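Local coordinates for protein peptidoglycan-N-acetylglucosamine deacetylase BC_1974 (Bacillus cereus, PDB 5N1P) that catalyses the zinc-dependent removal of acetyl groups from N-acetylglucosamine residues of peptidoglycan, releasing acetate, at residues A[64-67]-A[68-72]; A[79-82]-A[83-87]. All coordinates share one frame; numbering follows the deposited sequence. Where two conformers were deposited one is given.

Interaction 1: residues A[64-67]-A[68-72]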
ATOM      1  N   ASN A  64      -8.930  12.513   3.685  1.00 25.55           N
ATOM      2  CA  ASN A  64      -9.751  13.613   3.183  1.00 25.32           C
ATOM      3  C   ASN A  64      -8.941  14.485   2.223  1.00 25.78           C
ATOM      4  O   ASN A  64      -8.003  15.149   2.635  1.00 26.87           O
ATOM      5  CB  ASN A  64     -10.282  14.442   4.355  1.00 26.88           C
ATOM      6  CG  ASN A  64     -11.216  15.561   3.918  1.00 31.66           C
ATOM      7  OD1 ASN A  64     -10.822  16.471   3.187  1.00 33.89           O
ATOM      8  ND2 ASN A  64     -12.462  15.504   4.384  1.00 37.54           N
ATOM      9  N   PHE A  65      -9.309  14.464   0.946  1.00 27.90           N
ATOM     10  CA  PHE A  65      -8.596  15.205  -0.098  1.00 26.48           C
ATOM     11  C   PHE A  65      -8.407  16.692   0.222  1.00 27.30           C
ATOM     12  O   PHE A  65      -7.310  17.231   0.097  1.00 28.63           O
ATOM     13  CB  PHE A  65      -9.341  15.049  -1.422  1.00 25.50           C
ATOM     14  CG  PHE A  65      -8.605  15.607  -2.603  1.00 25.67           C
ATOM     15  CD1 PHE A  65      -8.772  16.925  -2.984  1.00 29.78           C
ATOM     16  CD2 PHE A  65      -7.758  14.793  -3.349  1.00 26.92           C
ATOM     17  CE1 PHE A  65      -8.097  17.437  -4.081  1.00 31.33           C
ATOM     18  CE2 PHE A  65      -7.077  15.304  -4.448  1.00 28.56           C
ATOM     19  CZ  PHE A  65      -7.250  16.625  -4.810  1.00 31.66           C
ATOM     20  N   ALA A  66      -9.480  17.352   0.633  1.00 27.64           N
ATOM     21  CA  ALA A  66      -9.420  18.781   0.926  1.00 29.00           C
ATOM     22  C   ALA A  66      -8.478  19.101   2.095  1.00 32.40           C
ATOM     23  O   ALA A  66      -7.702  20.064   2.044  1.00 33.13           O
ATOM     24  CB  ALA A  66     -10.823  19.316   1.210  1.00 34.10           C
ATOM     25  N   LYS A  67      -8.554  18.300   3.153  1.00 30.63           N
ATOM     26  CA  LYS A  67      -7.687  18.495   4.311  1.00 31.31           C
ATOM     27  C   LYS A  67      -6.220  18.247   3.977  1.00 26.34           C
ATOM     28  O   LYS A  67      -5.348  19.033   4.359  1.00 29.29           O
ATOM     29  CB  LYS A  67      -8.107  17.580   5.470  1.00 32.05           C
ATOM     30  CG  LYS A  67      -9.437  17.976   6.111  1.00 30.93           C
ATOM     31  CD  LYS A  67      -9.806  17.027   7.244  1.00 36.23           C
ATOM     32  CE  LYS A  67     -11.122  17.450   7.905  1.00 44.78           C
ATOM     33  NZ  LYS A  67     -11.515  16.502   8.991  1.00 50.13           N
ATOM     34  N   LEU A  68      -5.948  17.156   3.272  1.00 24.68           N
ATOM     35  CA  LEU A  68      -4.575  16.768   3.005  1.00 23.56           C
ATOM     36  C   LEU A  68      -3.838  17.707   2.067  1.00 26.97           C
ATOM     37  O   LEU A  68      -2.680  18.053   2.312  1.00 25.70           O
ATOM     38  CB  LEU A  68      -4.534  15.360   2.417  1.00 22.13           C
ATOM     39  CG  LEU A  68      -5.010  14.235   3.335  1.00 25.65           C
ATOM     40  CD1 LEU A  68      -5.312  12.969   2.536  1.00 23.39           C
ATOM     41  CD2 LEU A  68      -3.958  13.935   4.386  1.00 24.87           C
ATOM     42  N   TYR A  69      -4.498  18.100   0.982  1.00 27.00           N
ATOM     43  CA  TYR A  69      -3.791  18.778  -0.100  1.00 28.21           C
ATOM     44  C   TYR A  69      -4.088  20.270  -0.134  1.00 32.37           C
ATOM     45  O   TYR A  69      -3.169  21.077  -0.010  1.00 35.88           O
ATOM     46  CB  TYR A  69      -4.118  18.097  -1.432  1.00 26.19           C
ATOM     47  CG  TYR A  69      -3.804  16.618  -1.342  1.00 24.93           C
ATOM     48  CD1 TYR A  69      -2.511  16.184  -1.049  1.00 23.88           C
ATOM     49  CD2 TYR A  69      -4.790  15.660  -1.522  1.00 25.70           C
ATOM     50  CE1 TYR A  69      -2.204  14.830  -0.940  1.00 22.43           C
ATOM     51  CE2 TYR A  69      -4.493  14.303  -1.416  1.00 23.17           C
ATOM     52  CZ  TYR A  69      -3.197  13.903  -1.119  1.00 22.08           C
ATOM     53  OH  TYR A  69      -2.897  12.569  -1.003  1.00 23.26           O
ATOM     54  N   LYS A  70      -5.358  20.642  -0.256  1.00 30.61           N
ATOM     55  CA  LYS A  70      -5.718  22.064  -0.283  1.00 35.70           C
ATOM     56  C   LYS A  70      -5.392  22.766   1.036  1.00 33.90           C
ATOM     57  O   LYS A  70      -4.789  23.844   1.047  1.00 36.48           O
ATOM     58  CB  LYS A  70      -7.200  22.221  -0.607  1.00 45.31           C
ATOM     59  CG  LYS A  70      -7.683  21.227  -1.637  1.00 58.79           C
ATOM     60  CD  LYS A  70      -9.079  21.545  -2.118  1.00 65.62           C
ATOM     61  CE  LYS A  70      -9.447  20.664  -3.292  1.00 63.57           C
ATOM     62  NZ  LYS A  70      -9.199  21.326  -4.608  1.00 60.86           N
ATOM     63  N   ASN A  71      -5.791  22.157   2.147  1.00 31.81           N
ATOM     64  CA  ASN A  71      -5.528  22.720   3.469  1.00 37.57           C
ATOM     65  C   ASN A  71      -4.113  22.383   3.956  1.00 35.76           C
ATOM     66  O   ASN A  71      -3.676  22.863   5.007  1.00 39.33           O
ATOM     67  CB  ASN A  71      -6.563  22.227   4.483  1.00 37.52           C
ATOM     68  CG  ASN A  71      -7.970  22.683   4.152  1.00 42.28           C
ATOM     69  OD1 ASN A  71      -8.189  23.427   3.194  1.00 41.92           O
ATOM     70  ND2 ASN A  71      -8.937  22.235   4.943  1.00 43.08           N
ATOM     71  N   GLY A  72      -3.410  21.558   3.186  1.00 33.90           N
ATOM     72  CA  GLY A  72      -2.002  21.271   3.424  1.00 30.66           C
ATOM     73  C   GLY A  72      -1.651  20.449   4.652  1.00 29.51           C
ATOM     74  O   GLY A  72      -0.557  20.581   5.197  1.00 32.45           O
TER

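Interaction 2: residues A[79-82]-A[83-87]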
ATOM      1  N   LYS A  79       2.539  12.194  10.012  1.00 21.83           N
ATOM      2  CA  LYS A  79       3.308  12.167  11.251  1.00 21.51           C
ATOM      3  C   LYS A  79       2.457  11.607  12.393  1.00 21.39           C
ATOM      4  O   LYS A  79       2.942  10.836  13.218  1.00 22.74           O
ATOM      5  CB  LYS A  79       3.833  13.566  11.611  1.00 24.62           C
ATOM      6  CG  LYS A  79       4.995  13.530  12.607  1.00 37.65           C
ATOM      7  CD  LYS A  79       5.622  14.903  12.799  1.00 49.63           C
ATOM      8  CE  LYS A  79       6.648  14.886  13.929  1.00 56.11           C
ATOM      9  NZ  LYS A  79       7.258  16.229  14.154  1.00 61.74           N
ATOM     10  N   GLU A  80       1.180  11.970  12.429  1.00 22.69           N
ATOM     11  CA  GLU A  80       0.311  11.467  13.491  1.00 21.96           C
ATOM     12  C   GLU A  80       0.130   9.953  13.358  1.00 21.75           C
ATOM     13  O   GLU A  80       0.173   9.214  14.347  1.00 23.40           O
ATOM     14  CB  GLU A  80      -1.054  12.169  13.468  1.00 23.69           C
ATOM     15  CG  GLU A  80      -1.970  11.699  14.581  1.00 24.36           C
ATOM     16  CD  GLU A  80      -3.296  12.438  14.621  1.00 34.23           C
ATOM     17  OE1 GLU A  80      -3.474  13.422  13.868  1.00 39.15           O
ATOM     18  OE2 GLU A  80      -4.162  12.024  15.414  1.00 33.65           O
ATOM     19  N   ASP A  81      -0.076   9.509  12.126  1.00 19.87           N
ATOM     20  CA  ASP A  81      -0.273   8.098  11.807  1.00 18.06           C
ATOM     21  C   ASP A  81       1.009   7.318  12.132  1.00 19.08           C
ATOM     22  O   ASP A  81       0.974   6.227  12.717  1.00 20.12           O
ATOM     23  CB  ASP A  81      -0.656   7.987  10.327  1.00 18.81           C
ATOM     24  CG  ASP A  81      -1.325   6.671   9.958  1.00 22.89           C
ATOM     25  OD1 ASP A  81      -1.784   5.903  10.834  1.00 21.53           O
ATOM     26  OD2 ASP A  81      -1.406   6.422   8.731  1.00 21.34           O
ATOM     27  N   GLN A  82       2.144   7.915  11.783  1.00 19.78           N
ATOM     28  CA  GLN A  82       3.445   7.337  12.088  1.00 18.63           C
ATOM     29  C   GLN A  82       3.585   7.029  13.581  1.00 20.80           C
ATOM     30  O   GLN A  82       4.040   5.946  13.964  1.00 20.00           O
ATOM     31  CB  GLN A  82       4.540   8.293  11.637  1.00 19.88           C
ATOM     32  CG  GLN A  82       5.956   7.808  11.864  1.00 19.50           C
ATOM     33  CD  GLN A  82       6.946   8.913  11.648  1.00 23.74           C
ATOM     34  OE1 GLN A  82       6.903   9.940  12.337  1.00 26.71           O
ATOM     35  NE2 GLN A  82       7.852   8.729  10.692  1.00 23.23           N
ATOM     36  N   GLY A  83       3.166   7.977  14.412  1.00 21.01           N
ATOM     37  CA  GLY A  83       3.269   7.812  15.861  1.00 20.08           C
ATOM     38  C   GLY A  83       2.383   6.687  16.374  1.00 22.46           C
ATOM     39  O   GLY A  83       2.780   5.943  17.272  1.00 23.05           O
ATOM     40  N   LEU A  84       1.182   6.559  15.818  1.00 21.47           N
ATOM     41  CA  LEU A  84       0.271   5.483  16.202  1.00 21.53           C
ATOM     42  C   LEU A  84       0.867   4.113  15.882  1.00 21.06           C
ATOM     43  O   LEU A  84       0.789   3.179  16.688  1.00 21.44           O
ATOM     44  CB  LEU A  84      -1.070   5.633  15.481  1.00 21.24           C
ATOM     45  CG  LEU A  84      -1.920   6.822  15.933  1.00 24.63           C
ATOM     46  CD1 LEU A  84      -3.162   6.949  15.046  1.00 26.18           C
ATOM     47  CD2 LEU A  84      -2.311   6.666  17.392  1.00 25.47           C
ATOM     48  N   ILE A  85       1.452   4.000  14.698  1.00 19.49           N
ATOM     49  CA  ILE A  85       2.099   2.752  14.316  1.00 18.31           C
ATOM     50  C   ILE A  85       3.303   2.468  15.227  1.00 20.55           C
ATOM     51  O   ILE A  85       3.473   1.334  15.708  1.00 20.34           O
ATOM     52  CB  ILE A  85       2.505   2.803  12.836  1.00 16.02           C
ATOM     53  CG1 ILE A  85       1.245   2.811  11.974  1.00 16.77           C
ATOM     54  CG2 ILE A  85       3.370   1.591  12.470  1.00 18.35           C
ATOM     55  CD1 ILE A  85       1.492   3.190  10.522  1.00 18.35           C
ATOM     56  N   ALA A  86       4.120   3.489  15.484  1.00 18.81           N
ATOM     57  CA  ALA A  86       5.321   3.331  16.302  1.00 20.41           C
ATOM     58  C   ALA A  86       4.985   2.881  17.711  1.00 24.22           C
ATOM     59  O   ALA A  86       5.765   2.168  18.345  1.00 24.62           O
ATOM     60  CB  ALA A  86       6.112   4.627  16.333  1.00 23.87           C
ATOM     61  N   ASN A  87       3.827   3.293  18.217  1.00 21.67           N
ATOM     62  CA  ASN A  87       3.385   2.903  19.556  0.51 24.09           C
ATOM     63  C   ASN A  87       3.215   1.399  19.675  1.00 22.65           C
ATOM     64  O   ASN A  87       3.339   0.826  20.760  1.00 24.62           O
ATOM     65  CB  ASN A  87       2.059   3.586  19.907  0.51 28.21           C
ATOM     66  CG  ASN A  87       2.217   5.060  20.190  0.51 31.05           C
ATOM     67  OD1 ASN A  87       3.275   5.510  20.627  0.51 40.88           O
ATOM     68  ND2 ASN A  87       1.156   5.825  19.950  0.51 35.89           N
TER

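Interaction 1: residues A[64-67]-A[68-72]
Tyr69 turns the edge of its ring onto one face of Phe65, four residues earlier on the short helix 65-70. The rings come closest at Tyr69 CD2 to Phe65 CD2, 3.6 Å, off-centre toward the rim of the Phe65 ring, and the planes stand at 65°: an edge-to-face pair. Phe65 reaches it because CG lies anti to its backbone N (chi1 -172°). This side is the tight one. Leu68 CB sits over the centre of the Tyr69 ring, Tyr69 OH is hydrogen-bonded to Pro99 O, and Leu68 tucks CG against Asn64 O. That same carbonyl accepts a nearly linear bond from Leu68 N at 2.9 Å.

The outer side is looser. Lys70 bends at its last torsion and lays CE at the edge of the Phe65 ring, 3.6 Å from CE1, while Lys67 runs out extended and exposed. The turn also widens at the C-terminal end, where Asn71 N reaches back five residues to Ala66 O at 2.8 Å, a pi-type bond, before Gly72 leaves the helix with positive phi. At the other end Asn64 OD1 accepts from Lys67 N: a short N-capped helix, whose N-cap residue Asn64 directly follows the zinc ligand His63 in this CE4 deacetylase.

Interaction 2: residues A[79-82]-A[83-87]
Leu84 and Ile85 fold back over the carbonyls of the preceding turn in the middle of helix 74-89, a regular alpha-helix of the NodB homology domain that packs against the parallel sheet. Leu84 brings CG to 3.6 Å from Glu80 O, the carbonyl that accepts its own backbone N. Ile85 does likewise one residue on: with CG1 beside the backbone N (chi1 -68°), that atom comes to 3.5 Å from Asp81 O, and CD1 continues along the same side toward the Asp81 carboxylate, 4.3 Å from OD1. Ala86 CB lies 3.4 Å from Gln82 O.

Beneath these touches run four successive i to i+4 bonds, from Gly83 N to Lys79 O through to Ala86 N to Gln82 O. The one from Ile85 N to Asp81 O is the straightest of the four, with an N-H...O angle of 166°.

Farther out, Val39 of helix 36-41 meets Asp81, Leu84 and Ile85, while Met58 of strand 55-58 meets Asp81, Gln82 and Ile85. Lys79 and Glu80 are exposed, though Glu80 also touches Met61. Gln82 extends from the helix, CG anti to its backbone N, and its NE2 donates to Pro93 O. The buried Asp81 turns toward the metal site, where OD2 accepts a hydrogen bond from the backbone N of the zinc ligand His59.

Overall arrangement
Helix 65-70 and helix 74-89 follow one another in the chain, and interactions 1 and 2 lie in series along them, about 19 Å apart between centres and without touching. Both are partly buried, each with two buried residues and an exposed flank, but interaction 1 lies farther from the centre of the chain, about 20 Å between centres against about 16 Å. Interaction 1 lies on a short capped helix at the pocket side, and its inner face pairs a leucine with an aromatic ring, Tyr69 packing on Pro98 and Leu106. Interaction 2 is a regular helix interior whose aliphatic face rests on strand 55-58 and helix 36-41. Both approach the zinc site.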